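Local structure of glycosyl hydrolase family 62 protein (Coprinopsis cinerea, 5B6T) at residues Arg6-Gly11 and Ala253-Ala258; Gly102-Ser107 and Gly139-Met144; Arg133-Asn138 and Asn161-Arg166; Glu267-Gly272 and Asn283-Tyr288. The protein hydrolyses alpha-L-arabinofuranosidic linkages, probably releasing arabinose side groups from arabinoxylan as a member of glycoside hydrolase family 62. All coordinates share one frame; numbering follows the deposited sequence.

Contact 1: residues Arg6-Gly11 and Ala253-Ala258; sequences RWSSSG and AFTGNA
The carbonyl oxygen of Ala253 is gripped twice from the strand beside it: Ser9 N donates a hydrogen bond of 2.7 Å to Ala253 O, and Ser8 CA approaches the same oxygen at 3.3 Å as a CA-H...O contact. The same residue uses its N as well: Ala253 N donates to Trp7 O at 2.8 Å, so Ala253 bonds to the residues either side of Ser8. This alternation, with Ser8 paired to Ala253 and Ser9 to Phe254, defines a short parallel pairing of two bridges. Beyond it the bonding passes to a water, which donates to Ser9 O and accepts from Gly256 N as the second chain turns away.

Ser8 and Ala253 share one face of the sheet, where Ser8 OG meets the methyl Thr255 CG2 at 3.5 Å. On the opposite face Ser9 CB lies 3.6 Å from Phe254 CD2, approaching the ring obliquely. The hydroxyl of Ser9 stands anti to its backbone N (chi1 -177°), beside its own carbonyl carbon. It donates in the carbonyl plane to a lone pair of Ser10 O, with 2.7 Å between Ser9 OG and Ser10 O, and also pairs with Tyr288 OH. Trp259 NE1 is a second donor to Ser10 O. An alanine in place of Ser9 would probably leave Tyr288 OH without this mate and Ser10 O held less firmly.

One face of the Phe254 ring is covered by Ala258 CA, 3.5 Å above its centre. Strand 252-254 forms one border of a five-stranded mixed sheet, and strand 7-9 is inserted between it and 305-311, so the chain's beginning joins strands from its far end, consistent with ring closure in a beta-propeller.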
loop_
_atom_site.group_PDB
_atom_site.type_symbol
_atom_site.label_atom_id
_atom_site.label_comp_id
_atom_site.label_asym_id
_atom_site.label_seq_id
_atom_site.Cartn_x
_atom_site.Cartn_y
_atom_site.Cartn_z
ATOM N N ARG A 6 2.664 -4.845 -18.884
ATOM C CA ARG A 6 2.195 -3.664 -19.576
ATOM C C ARG A 6 0.841 -3.269 -19.023
ATOM O O ARG A 6 0.019 -4.121 -18.674
ATOM C CB ARG A 6 2.123 -3.891 -21.091
ATOM C CG ARG A 6 3.541 -3.871 -21.656
ATOM C CD ARG A 6 3.588 -3.704 -23.156
ATOM N NE ARG A 6 2.789 -2.566 -23.595
ATOM C CZ ARG A 6 3.119 -1.280 -23.541
ATOM N NH1 ARG A 6 4.280 -0.851 -23.071
ATOM N NH2 ARG A 6 2.241 -0.399 -24.008
ATOM N N TRP A 7 0.604 -1.965 -18.976
ATOM C CA TRP A 7 -0.601 -1.418 -18.331
ATOM C C TRP A 7 -1.231 -0.335 -19.181
ATOM O O TRP A 7 -0.555 0.356 -19.971
ATOM C CB TRP A 7 -0.280 -0.761 -16.976
ATOM C CG TRP A 7 0.534 -1.581 -16.048
ATOM C CD1 TRP A 7 1.891 -1.579 -15.951
ATOM C CD2 TRP A 7 0.051 -2.519 -15.074
ATOM N NE1 TRP A 7 2.277 -2.457 -14.976
ATOM C CE2 TRP A 7 1.173 -3.048 -14.423
ATOM C CE3 TRP A 7 -1.218 -2.972 -14.706
ATOM C CZ2 TRP A 7 1.068 -4.013 -13.406
ATOM C CZ3 TRP A 7 -1.337 -3.902 -13.691
ATOM C CH2 TRP A 7 -0.186 -4.420 -13.046
ATOM N N SER A 8 -2.523 -0.129 -18.926
ATOM C CA SER A 8 -3.264 1.037 -19.381
ATOM C C SER A 8 -3.801 1.768 -18.154
ATOM O O SER A 8 -4.472 1.157 -17.307
ATOM C CB SER A 8 -4.435 0.633 -20.288
ATOM O OG SER A 8 -5.195 1.787 -20.640
ATOM N N SER A 9 -3.492 3.055 -18.059
ATOM C CA SER A 9 -3.902 3.867 -16.931
ATOM C C SER A 9 -5.117 4.702 -17.229
ATOM O O SER A 9 -5.235 5.312 -18.305
ATOM C CB SER A 9 -2.792 4.810 -16.485
ATOM O OG SER A 9 -3.206 5.550 -15.322
ATOM N N SER A 10 -6.007 4.752 -16.251
ATOM C CA SER A 10 -7.047 5.774 -16.194
ATOM C C SER A 10 -6.452 7.151 -16.022
ATOM O O SER A 10 -5.261 7.298 -15.757
ATOM C CB SER A 10 -7.960 5.511 -15.002
ATOM O OG SER A 10 -7.301 5.819 -13.774
ATOM N N GLY A 11 -7.295 8.166 -16.134
ATOM C CA GLY A 11 -6.945 9.472 -15.638
ATOM C C GLY A 11 -6.998 9.515 -14.131
ATOM O O GLY A 11 -7.223 8.477 -13.486
ATOM N N ALA A 253 0.732 2.795 -20.577
ATOM C CA ALA A 253 -0.041 3.527 -21.561
ATOM C C ALA A 253 -1.157 4.258 -20.837
ATOM O O ALA A 253 -1.556 3.853 -19.739
ATOM C CB ALA A 253 -0.644 2.561 -22.584
ATOM N N PHE A 254 -1.676 5.298 -21.491
ATOM C CA PHE A 254 -2.889 5.967 -21.036
ATOM C C PHE A 254 -3.889 5.957 -22.194
ATOM O O PHE A 254 -3.503 6.231 -23.336
ATOM C CB PHE A 254 -2.595 7.419 -20.649
ATOM C CG PHE A 254 -1.634 7.574 -19.499
ATOM C CD1 PHE A 254 -0.270 7.464 -19.695
ATOM C CD2 PHE A 254 -2.091 7.862 -18.226
ATOM C CE1 PHE A 254 0.599 7.579 -18.639
ATOM C CE2 PHE A 254 -1.208 8.015 -17.184
ATOM C CZ PHE A 254 0.131 7.853 -17.379
ATOM N N THR A 255 -5.162 5.692 -21.899
ATOM C CA THR A 255 -6.231 5.837 -22.936
ATOM C C THR A 255 -6.335 7.315 -23.305
ATOM O O THR A 255 -6.554 7.662 -24.466
ATOM C CB THR A 255 -7.597 5.280 -22.486
ATOM O OG1 THR A 255 -7.990 5.882 -21.245
ATOM C CG2 THR A 255 -7.529 3.776 -22.312
ATOM N N GLY A 256 -6.191 8.175 -22.305
ATOM C CA GLY A 256 -6.139 9.618 -22.477
ATOM C C GLY A 256 -4.711 10.135 -22.513
ATOM O O GLY A 256 -3.793 9.459 -22.982
ATOM N N ASN A 257 -4.514 11.333 -21.997
ATOM C CA ASN A 257 -3.186 11.933 -22.017
ATOM C C ASN A 257 -2.401 11.427 -20.817
ATOM O O ASN A 257 -2.989 11.086 -19.776
ATOM C CB ASN A 257 -3.266 13.459 -21.980
ATOM C CG ASN A 257 -4.044 14.018 -23.147
ATOM O OD1 ASN A 257 -3.708 13.784 -24.309
ATOM N ND2 ASN A 257 -5.098 14.768 -22.837
ATOM N N ALA A 258 -1.078 11.400 -20.934
ATOM C CA ALA A 258 -0.244 10.973 -19.808
ATOM C C ALA A 258 -0.255 12.049 -18.706
ATOM O O ALA A 258 0.365 13.095 -18.872
ATOM C CB ALA A 258 1.170 10.703 -20.267
HETATM O O HOH W 1 -6.126 7.670 -19.394
#

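Contact 2: residues Gly102-Ser107 and Gly139-Met144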
loop_
_atom_site.group_PDB
_atom_site.type_symbol
_atom_site.label_atom_id
_atom_site.label_comp_id
_atom_site.label_asym_id
_atom_site.label_seq_id
_atom_site.Cartn_x
_atom_site.Cartn_y
_atom_site.Cartn_z
ATOM N N GLY A 102 3.964 6.791 13.889
ATOM C CA GLY A 102 5.251 6.887 14.606
ATOM C C GLY A 102 5.745 5.510 15.069
ATOM O O GLY A 102 6.970 5.260 15.207
ATOM N N ASN A 103 4.782 4.616 15.281
ATOM C CA ASN A 103 5.000 3.189 15.511
ATOM C C ASN A 103 4.251 2.437 14.389
ATOM O O ASN A 103 3.670 3.071 13.488
ATOM C CB ASN A 103 4.481 2.851 16.922
ATOM C CG ASN A 103 5.063 1.571 17.504
ATOM O OD1 ASN A 103 5.381 0.581 16.821
ATOM N ND2 ASN A 103 5.122 1.551 18.821
ATOM N N ALA A 104 4.294 1.124 14.413
ATOM C CA ALA A 104 3.450 0.280 13.573
ATOM C C ALA A 104 2.140 0.076 14.306
ATOM O O ALA A 104 2.124 -0.483 15.396
ATOM C CB ALA A 104 4.141 -1.057 13.327
ATOM N N ALA A 105 1.045 0.560 13.724
ATOM C CA ALA A 105 -0.242 0.649 14.417
ATOM C C ALA A 105 -1.381 -0.056 13.718
ATOM O O ALA A 105 -1.296 -0.426 12.521
ATOM C CB ALA A 105 -0.602 2.101 14.641
ATOM N N TYR A 106 -2.470 -0.260 14.467
ATOM C CA TYR A 106 -3.666 -0.816 13.874
ATOM C C TYR A 106 -4.925 -0.416 14.620
ATOM O O TYR A 106 -4.875 -0.109 15.830
ATOM C CB TYR A 106 -3.594 -2.349 13.821
ATOM C CG TYR A 106 -3.577 -2.990 15.200
ATOM C CD1 TYR A 106 -2.368 -3.154 15.884
ATOM C CD2 TYR A 106 -4.754 -3.392 15.817
ATOM C CE1 TYR A 106 -2.331 -3.707 17.147
ATOM C CE2 TYR A 106 -4.737 -3.976 17.082
ATOM C CZ TYR A 106 -3.531 -4.098 17.736
ATOM O OH TYR A 106 -3.484 -4.665 18.998
ATOM N N SER A 107 -6.032 -0.411 13.875
ATOM C CA SER A 107 -7.389 -0.315 14.413
ATOM C C SER A 107 -8.173 -1.550 13.993
ATOM O O SER A 107 -7.826 -2.221 13.017
ATOM C CB SER A 107 -8.096 0.945 13.892
ATOM O OG SER A 107 -7.426 2.100 14.327
ATOM N N GLY A 139 16.188 8.183 7.689
ATOM C CA GLY A 139 14.897 7.799 7.102
ATOM C C GLY A 139 13.715 7.942 8.062
ATOM O O GLY A 139 13.723 8.697 9.043
ATOM N N HIS A 140 12.668 7.176 7.755
ATOM C CA HIS A 140 11.382 7.216 8.446
ATOM C C HIS A 140 10.804 5.824 8.423
ATOM O O HIS A 140 10.917 5.151 7.413
ATOM C CB HIS A 140 10.428 8.146 7.703
ATOM C CG HIS A 140 10.947 9.535 7.607
ATOM N ND1 HIS A 140 10.746 10.460 8.608
ATOM C CD2 HIS A 140 11.697 10.146 6.660
ATOM C CE1 HIS A 140 11.376 11.581 8.287
ATOM N NE2 HIS A 140 11.922 11.428 7.093
ATOM N N TRP A 141 10.248 5.380 9.538
ATOM C CA TRP A 141 9.659 4.068 9.665
ATOM C C TRP A 141 8.223 4.106 9.141
ATOM O O TRP A 141 7.322 4.681 9.789
ATOM C CB TRP A 141 9.721 3.638 11.117
ATOM C CG TRP A 141 9.302 2.241 11.358
ATOM C CD1 TRP A 141 9.382 1.182 10.503
ATOM C CD2 TRP A 141 8.847 1.712 12.593
ATOM N NE1 TRP A 141 8.956 0.037 11.111
ATOM C CE2 TRP A 141 8.609 0.334 12.402
ATOM C CE3 TRP A 141 8.579 2.272 13.844
ATOM C CZ2 TRP A 141 8.127 -0.476 13.418
ATOM C CZ3 TRP A 141 8.097 1.459 14.845
ATOM C CH2 TRP A 141 7.888 0.099 14.633
ATOM N N VAL A 142 8.015 3.486 7.968
ATOM C CA VAL A 142 6.802 3.688 7.207
ATOM C C VAL A 142 6.300 2.413 6.542
ATOM O O VAL A 142 7.015 1.441 6.419
ATOM C CB VAL A 142 6.982 4.800 6.126
ATOM C CG1 VAL A 142 7.300 6.128 6.810
ATOM C CG2 VAL A 142 7.994 4.438 5.033
ATOM N N ASP A 143 5.029 2.476 6.131
ATOM C CA ASP A 143 4.428 1.546 5.158
ATOM C C ASP A 143 4.345 0.118 5.674
ATOM O O ASP A 143 5.040 -0.802 5.200
ATOM C CB ASP A 143 5.130 1.678 3.793
ATOM C CG ASP A 143 5.055 3.088 3.258
ATOM O OD1 ASP A 143 4.147 3.833 3.680
ATOM O OD2 ASP A 143 5.868 3.472 2.389
ATOM N N MET A 144 3.479 -0.016 6.663
ATOM C CA MET A 144 3.293 -1.244 7.424
ATOM C C MET A 144 2.358 -2.166 6.664
ATOM O O MET A 144 1.266 -1.740 6.260
ATOM C CB MET A 144 2.679 -0.894 8.787
ATOM C CG MET A 144 3.357 0.254 9.504
ATOM S SD MET A 144 5.076 -0.094 9.887
ATOM C CE MET A 144 5.614 1.530 10.450
#
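Between Gly102-Ser107 and Gly139-Met144 the backbones stay apart, with CA atoms no nearer than the 6.3 Å from Ala104 CA to Met144 CA, so side chains make most of the contact. Ala104 is the meeting point: its CB lies 3.7 Å from Met144 SD and 4.0 Å from Trp141 CZ2, and Ala104 N is 3.7 Å from Trp141 CH2. Met144 presents its sulfur there because its chain bends at chi2 (-62°); from there the extended last torsion carries CE over the indole, 3.6 Å above one face of the Trp141 ring and offset toward the rim.

The benzo end of Trp141 meets the chain just before Ala104. Asn103 and Trp141 lie side by side and point the same way, their amide and ring planes 39° apart, with Asn103 OD1 at 3.4 Å from Trp141 CH2. That oxygen accepts Ala104 N at 2.7 Å, in the plane of the amide and on a lone pair, although the N-H...O angle is a bent 141°. Since Asn103 ND2 donates to Tyr125 O, both ends of the amide are occupied and its rotation is defined. At the other end of the indole, Trp141 NE1 is bonded to Ser157 OG. An alanine at Trp141 would probably open a gap beside Ala104, leave Met144 CE without the face it covers and deprive Ser157 OG of this partner.

The contact joins two consecutive four-stranded sheets, blades of the family's propeller: strand 104-109 lies between 94-100 and 122-123 in one, whereas 142-148 borders the next. Met144 also touches Val98 and Gln100 of strand 94-100, and Trp141 packs on Pro129, just before helix 130-135.

Contact 3: residues Arg133-Asn138 and Asn161-Arg166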
loop_
_atom_site.group_PDB
_atom_site.type_symbol
_atom_site.label_atom_id
_atom_site.label_comp_id
_atom_site.label_asym_id
_atom_site.label_seq_id
_atom_site.Cartn_x
_atom_site.Cartn_y
_atom_site.Cartn_z
ATOM N N ARG A 133 15.928 1.014 14.494
ATOM C CA ARG A 133 16.645 2.159 15.014
ATOM C C ARG A 133 18.101 2.156 14.545
ATOM O O ARG A 133 18.703 3.211 14.264
ATOM C CB ARG A 133 16.676 2.138 16.535
ATOM C CG ARG A 133 15.320 2.261 17.207
ATOM C CD ARG A 133 15.398 2.659 18.692
ATOM N NE ARG A 133 16.406 1.957 19.453
ATOM C CZ ARG A 133 16.241 0.810 20.108
ATOM N NH1 ARG A 133 15.076 0.147 20.113
ATOM N NH2 ARG A 133 17.279 0.305 20.754
ATOM N N ASN A 134 18.685 0.961 14.494
ATOM C CA ASN A 134 20.094 0.900 14.172
ATOM C C ASN A 134 20.415 1.198 12.710
ATOM O O ASN A 134 21.508 1.721 12.409
ATOM C CB ASN A 134 20.668 -0.429 14.592
ATOM C CG ASN A 134 20.825 -0.531 16.097
ATOM O OD1 ASN A 134 20.784 0.484 16.833
ATOM N ND2 ASN A 134 20.991 -1.755 16.572
ATOM N N ASN A 135 19.465 0.918 11.809
ATOM C CA ASN A 135 19.674 0.960 10.368
ATOM C C ASN A 135 18.891 2.035 9.613
ATOM O O ASN A 135 19.096 2.206 8.420
ATOM C CB ASN A 135 19.337 -0.418 9.781
ATOM C CG ASN A 135 20.371 -1.444 10.129
ATOM O OD1 ASN A 135 21.513 -1.350 9.640
ATOM N ND2 ASN A 135 20.039 -2.380 10.992
ATOM N N ILE A 136 18.047 2.786 10.306
ATOM C CA ILE A 136 17.180 3.764 9.659
ATOM C C ILE A 136 17.911 4.995 9.065
ATOM O O ILE A 136 17.364 5.709 8.235
ATOM C CB ILE A 136 16.082 4.243 10.652
ATOM C CG1 ILE A 136 15.062 5.175 10.001
ATOM C CG2 ILE A 136 16.712 4.964 11.834
ATOM C CD1 ILE A 136 13.730 5.152 10.715
ATOM N N GLY A 137 19.145 5.272 9.489
ATOM C CA GLY A 137 19.820 6.453 8.937
ATOM C C GLY A 137 19.051 7.710 9.271
ATOM O O GLY A 137 18.617 7.856 10.416
ATOM N N ASN A 138 18.843 8.637 8.323
ATOM C CA ASN A 138 17.813 9.678 8.593
ATOM C C ASN A 138 16.590 9.441 7.727
ATOM O O ASN A 138 16.017 10.344 7.142
ATOM C CB ASN A 138 18.270 11.166 8.644
ATOM C CG ASN A 138 18.937 11.563 7.417
ATOM O OD1 ASN A 138 18.985 10.763 6.485
ATOM N ND2 ASN A 138 19.538 12.751 7.395
ATOM N N ASN A 161 15.401 3.983 3.836
ATOM C CA ASN A 161 16.864 3.900 3.847
ATOM C C ASN A 161 17.362 2.612 3.254
ATOM O O ASN A 161 18.498 2.207 3.511
ATOM C CB ASN A 161 17.443 4.063 5.260
ATOM C CG ASN A 161 18.890 4.533 5.229
ATOM O OD1 ASN A 161 19.280 5.343 4.387
ATOM N ND2 ASN A 161 19.702 4.009 6.166
ATOM N N GLY A 162 16.532 1.986 2.423
ATOM C CA GLY A 162 16.992 0.829 1.694
ATOM C C GLY A 162 16.858 -0.492 2.413
ATOM O O GLY A 162 17.465 -1.470 1.965
ATOM N N HIS A 163 16.049 -0.564 3.484
ATOM C CA HIS A 163 15.807 -1.832 4.164
ATOM C C HIS A 163 14.336 -2.127 4.175
ATOM O O HIS A 163 13.531 -1.237 4.403
ATOM C CB HIS A 163 16.311 -1.806 5.606
ATOM C CG HIS A 163 17.728 -1.349 5.717
ATOM N ND1 HIS A 163 18.066 -0.078 6.124
ATOM C CD2 HIS A 163 18.892 -1.981 5.443
ATOM C CE1 HIS A 163 19.378 0.074 6.036
ATOM N NE2 HIS A 163 19.903 -1.079 5.654
ATOM N N LEU A 164 14.002 -3.382 3.913
ATOM C CA LEU A 164 12.670 -3.928 4.123
ATOM C C LEU A 164 12.763 -4.889 5.292
ATOM O O LEU A 164 13.542 -5.842 5.259
ATOM C CB LEU A 164 12.204 -4.688 2.880
ATOM C CG LEU A 164 10.849 -5.407 2.986
ATOM C CD1 LEU A 164 9.682 -4.431 3.118
ATOM C CD2 LEU A 164 10.644 -6.289 1.769
ATOM N N TYR A 165 11.977 -4.643 6.324
ATOM C CA TYR A 165 11.976 -5.456 7.537
ATOM C C TYR A 165 10.764 -6.375 7.594
ATOM O O TYR A 165 9.685 -6.050 7.045
ATOM C CB TYR A 165 11.941 -4.576 8.783
ATOM C CG TYR A 165 13.070 -3.581 8.847
ATOM C CD1 TYR A 165 14.293 -3.943 9.351
ATOM C CD2 TYR A 165 12.901 -2.269 8.423
ATOM C CE1 TYR A 165 15.340 -3.042 9.378
ATOM C CE2 TYR A 165 13.953 -1.350 8.439
ATOM C CZ TYR A 165 15.171 -1.748 8.927
ATOM O OH TYR A 165 16.214 -0.851 9.002
ATOM N N ARG A 166 10.935 -7.490 8.306
ATOM C CA ARG A 166 9.857 -8.460 8.479
ATOM C C ARG A 166 9.889 -9.099 9.882
ATOM O O ARG A 166 10.920 -9.665 10.269
ATOM C CB ARG A 166 9.968 -9.548 7.428
ATOM C CG ARG A 166 8.810 -10.541 7.408
ATOM C CD ARG A 166 9.031 -11.773 6.554
ATOM N NE ARG A 166 10.204 -12.543 6.991
ATOM C CZ ARG A 166 10.215 -13.382 8.019
ATOM N NH1 ARG A 166 9.131 -13.600 8.726
ATOM N NH2 ARG A 166 11.335 -14.005 8.337
HETATM O O HOH W 2 18.748 7.913 5.268
#
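Asn161 holds CG anti to its backbone N (chi1 -157°), while His163 and Tyr165, two residues apart on one side of their strand, both hold CG anti to the carbonyl carbon; these torsions set the three side chains off toward Asn135. The amide of Asn161 supplies the direct polar link: Asn161 ND2 donates to Asn135 O at 2.9 Å with an N-H...O angle of 164°, the acceptor lying in the amide plane. Asn135 CB sits 3.7 Å above one face of the imidazole of His163, displaced toward the rim, a CH-pi contact. It meets Tyr165 differently, near the plane of the phenol ring, with Asn135 CB 3.2 Å from Tyr165 OH.

These contacts fasten the short helix 130-135, which lies in the link between two blades of the propeller, onto strand 163-170, an inner member of the four-stranded sheet that follows. Just past the helix Gly137 turns to positive phi (61°). A side chain there would have its CB only 2.7 Å from Asn161 ND2, so glycine is what the close approach allows.

Asp159 organises the strand side: its OD2 bonds both His163 ND1 and Tyr165 OH, and its OD1 receives Asn161 N. The Asn135 amide is turned to its own helix, with ND2 on Ile131 O. A water donates to Asn161 OD1 at 2.8 Å and to Asn138 OD1 at 3.1 Å, bridging the two asparagines at the surface.

Contact 4: residues Glu267-Gly272 and Asn283-Tyr288; sequences ELIRSG and NLRYLY
Tyr286 lays one face of its ring against the backbone of Glu267, whose N is 3.3 Å above the ring plane and offset toward the rim. CG stands anti to the tyrosine's backbone N (chi1 -161°), and on the ring CD1 comes to 3.4 Å from Glu267 C. Leu268 crosses Tyr286 at about a right angle, bringing Leu268 CD2 within 3.6 Å of Tyr286 CD1, and the same methyl touches Leu284 CD2 at 4.0 Å. Beyond the contact, Tyr286 OH is bonded to Asn198 OD1 and the ring meets Phe223 edge-to-face.

The strands run antiparallel. Glu267 and Leu287 form a hydrogen-bonded pair in which Glu267 N to Leu287 O and Leu287 N to Glu267 O both measure 2.8 Å. Leu268 and Tyr286 make the next, non-hydrogen-bonded pair, after which Ile269 N donates to Arg285 O with an N-H...O angle of 165°. That oxygen also receives Leu268 CA at 3.3 Å as a CA-H...O contact. Ile269 CG1 packs on Arg285 CB at 3.7 Å, and in the conformer described, one of two deposited, Ile269 CG2 lies over one face of the guanidinium, toward its rim.

The carboxylate of Glu267 is held from its own segment by a salt bridge, Arg270 NH2 to Glu267 OE1 at 2.9 Å, the donor standing above the carboxylate plane; Val31 N and Ser30 OG bind it as well. Strand 266-268 borders its five-stranded sheet, with 285-290 between it and 305-311. Ile269 touches Val31 and Leu287 touches Pro29, both of strand 25-34 in another blade, whereas Leu268 packs on Ile279 of strand 278-279.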
loop_
_atom_site.group_PDB
_atom_site.type_symbol
_atom_site.label_atom_id
_atom_site.label_comp_id
_atom_site.label_asym_id
_atom_site.label_seq_id
_atom_site.Cartn_x
_atom_site.Cartn_y
_atom_site.Cartn_z
ATOM N N GLU A 267 -1.768 -0.369 -4.524
ATOM C CA GLU A 267 -2.216 -1.713 -4.128
ATOM C C GLU A 267 -2.870 -2.380 -5.308
ATOM O O GLU A 267 -3.579 -1.707 -6.099
ATOM C CB GLU A 267 -3.222 -1.687 -2.963
ATOM C CG GLU A 267 -2.608 -2.059 -1.599
ATOM C CD GLU A 267 -3.609 -2.226 -0.490
ATOM O OE1 GLU A 267 -4.723 -2.714 -0.766
ATOM O OE2 GLU A 267 -3.293 -1.846 0.672
ATOM N N LEU A 268 -2.678 -3.702 -5.399
ATOM C CA LEU A 268 -3.358 -4.499 -6.408
ATOM C C LEU A 268 -4.785 -4.817 -5.962
ATOM O O LEU A 268 -5.077 -4.993 -4.766
ATOM C CB LEU A 268 -2.641 -5.834 -6.687
ATOM C CG LEU A 268 -1.361 -5.808 -7.547
ATOM C CD1 LEU A 268 -0.681 -7.181 -7.504
ATOM C CD2 LEU A 268 -1.669 -5.442 -8.998
ATOM N N ILE A 269 -5.680 -4.907 -6.924
ATOM C CA ILE A 269 -7.008 -5.440 -6.631
ATOM C C ILE A 269 -6.864 -6.929 -6.291
ATOM O O ILE A 269 -6.221 -7.700 -7.039
ATOM C CB ILE A 269 -7.979 -5.230 -7.810
ATOM C CG1 ILE A 269 -8.231 -3.744 -8.140
ATOM C CG2 ILE A 269 -9.289 -5.933 -7.554
ATOM C CD1 ILE A 269 -8.330 -2.781 -7.001
ATOM N N ARG A 270 -7.422 -7.337 -5.152
ATOM C CA ARG A 270 -7.230 -8.682 -4.625
ATOM C C ARG A 270 -8.293 -9.660 -5.105
ATOM O O ARG A 270 -9.314 -9.254 -5.608
ATOM C CB ARG A 270 -7.251 -8.627 -3.092
ATOM C CG ARG A 270 -6.351 -7.564 -2.481
ATOM C CD ARG A 270 -6.444 -7.593 -0.971
ATOM N NE ARG A 270 -5.957 -6.339 -0.438
ATOM C CZ ARG A 270 -6.247 -5.889 0.768
ATOM N NH1 ARG A 270 -6.918 -6.636 1.621
ATOM N NH2 ARG A 270 -5.841 -4.681 1.112
ATOM N N SER A 271 -8.031 -10.952 -4.941
ATOM C CA SER A 271 -9.026 -11.967 -5.248
ATOM C C SER A 271 -9.850 -12.326 -4.028
ATOM O O SER A 271 -10.843 -13.072 -4.144
ATOM C CB SER A 271 -8.337 -13.220 -5.771
ATOM O OG SER A 271 -7.376 -13.661 -4.849
ATOM N N GLY A 272 -9.480 -11.790 -2.866
ATOM C CA GLY A 272 -10.198 -12.056 -1.621
ATOM C C GLY A 272 -9.706 -11.098 -0.558
ATOM O O GLY A 272 -8.618 -10.531 -0.711
ATOM N N ASN A 283 -5.558 -10.539 -15.155
ATOM C CA ASN A 283 -6.189 -9.222 -15.198
ATOM C C ASN A 283 -5.771 -8.385 -14.002
ATOM O O ASN A 283 -6.599 -7.897 -13.248
ATOM C CB ASN A 283 -7.729 -9.323 -15.264
ATOM C CG ASN A 283 -8.415 -7.948 -15.269
ATOM O OD1 ASN A 283 -7.927 -7.010 -15.903
ATOM N ND2 ASN A 283 -9.552 -7.821 -14.558
ATOM N N LEU A 284 -4.476 -8.186 -13.823
ATOM C CA LEU A 284 -4.023 -7.374 -12.682
ATOM C C LEU A 284 -4.521 -5.930 -12.848
ATOM O O LEU A 284 -4.584 -5.411 -13.944
ATOM C CB LEU A 284 -2.490 -7.388 -12.531
ATOM C CG LEU A 284 -1.901 -8.577 -11.755
ATOM C CD1 LEU A 284 -2.114 -9.905 -12.448
ATOM C CD2 LEU A 284 -0.407 -8.351 -11.493
ATOM N N ARG A 285 -4.868 -5.317 -11.717
ATOM C CA ARG A 285 -5.268 -3.919 -11.658
ATOM C C ARG A 285 -4.569 -3.307 -10.454
ATOM O O ARG A 285 -4.602 -3.892 -9.368
ATOM C CB ARG A 285 -6.785 -3.787 -11.503
ATOM C CG ARG A 285 -7.603 -4.282 -12.694
ATOM C CD ARG A 285 -9.095 -4.186 -12.389
ATOM N NE ARG A 285 -9.589 -5.352 -11.682
ATOM C CZ ARG A 285 -10.792 -5.453 -11.095
ATOM N NH1 ARG A 285 -11.652 -4.418 -11.065
ATOM N NH2 ARG A 285 -11.115 -6.601 -10.506
ATOM N N TYR A 286 -3.945 -2.155 -10.655
ATOM C CA TYR A 286 -3.158 -1.512 -9.606
ATOM C C TYR A 286 -3.711 -0.138 -9.365
ATOM O O TYR A 286 -3.669 0.735 -10.230
ATOM C CB TYR A 286 -1.645 -1.438 -9.951
ATOM C CG TYR A 286 -0.725 -1.221 -8.769
ATOM C CD1 TYR A 286 -0.612 -2.174 -7.777
ATOM C CD2 TYR A 286 0.047 -0.065 -8.652
ATOM C CE1 TYR A 286 0.232 -1.970 -6.696
ATOM C CE2 TYR A 286 0.931 0.123 -7.600
ATOM C CZ TYR A 286 0.978 -0.820 -6.602
ATOM O OH TYR A 286 1.806 -0.626 -5.523
ATOM N N LEU A 287 -4.210 0.079 -8.145
ATOM C CA LEU A 287 -4.695 1.391 -7.715
ATOM C C LEU A 287 -3.483 2.113 -7.134
ATOM O O LEU A 287 -2.849 1.594 -6.223
ATOM C CB LEU A 287 -5.792 1.203 -6.657
ATOM C CG LEU A 287 -6.440 2.500 -6.140
ATOM C CD1 LEU A 287 -7.203 3.299 -7.171
ATOM C CD2 LEU A 287 -7.357 2.126 -4.980
ATOM N N TYR A 288 -3.140 3.271 -7.689
ATOM C CA TYR A 288 -1.851 3.887 -7.377
ATOM C C TYR A 288 -2.029 5.390 -7.219
ATOM O O TYR A 288 -3.097 5.941 -7.534
ATOM C CB TYR A 288 -0.860 3.553 -8.480
ATOM C CG TYR A 288 -1.069 4.336 -9.761
ATOM C CD1 TYR A 288 -2.057 3.978 -10.692
ATOM C CD2 TYR A 288 -0.264 5.414 -10.073
ATOM C CE1 TYR A 288 -2.251 4.692 -11.857
ATOM C CE2 TYR A 288 -0.449 6.133 -11.236
ATOM C CZ TYR A 288 -1.447 5.774 -12.129
ATOM O OH TYR A 288 -1.595 6.470 -13.320
HETATM O O HOH W 3 -5.186 -7.300 -9.485
#

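How the contacts relate
Contacts 1 and 4 belong to one sheet and touch, with centres 16 Å apart; besides the bond between the hydroxyls of Ser9 and Tyr288, Trp7 CZ3 lies 3.6 Å from Leu284 O. Contacts 2 and 3 form the other pair, centres 12 Å apart, meeting where Ile136 CD1 packs on Trp141 N at 3.7 Å. Contact 4 lies across the chain's centre from both, yet its nearest atoms are about 7 Å from contact 2. A bound calcium ion lies about 4 Å from the side chain of Glu267 and about 8 Å from that of Met144, so contact 4 borders the calcium site and contact 2 lies further out. A lead ion is about 11 Å from the Trp141 side chain. Contact 1 is peripheral, its centre 21 Å from the chain's centre.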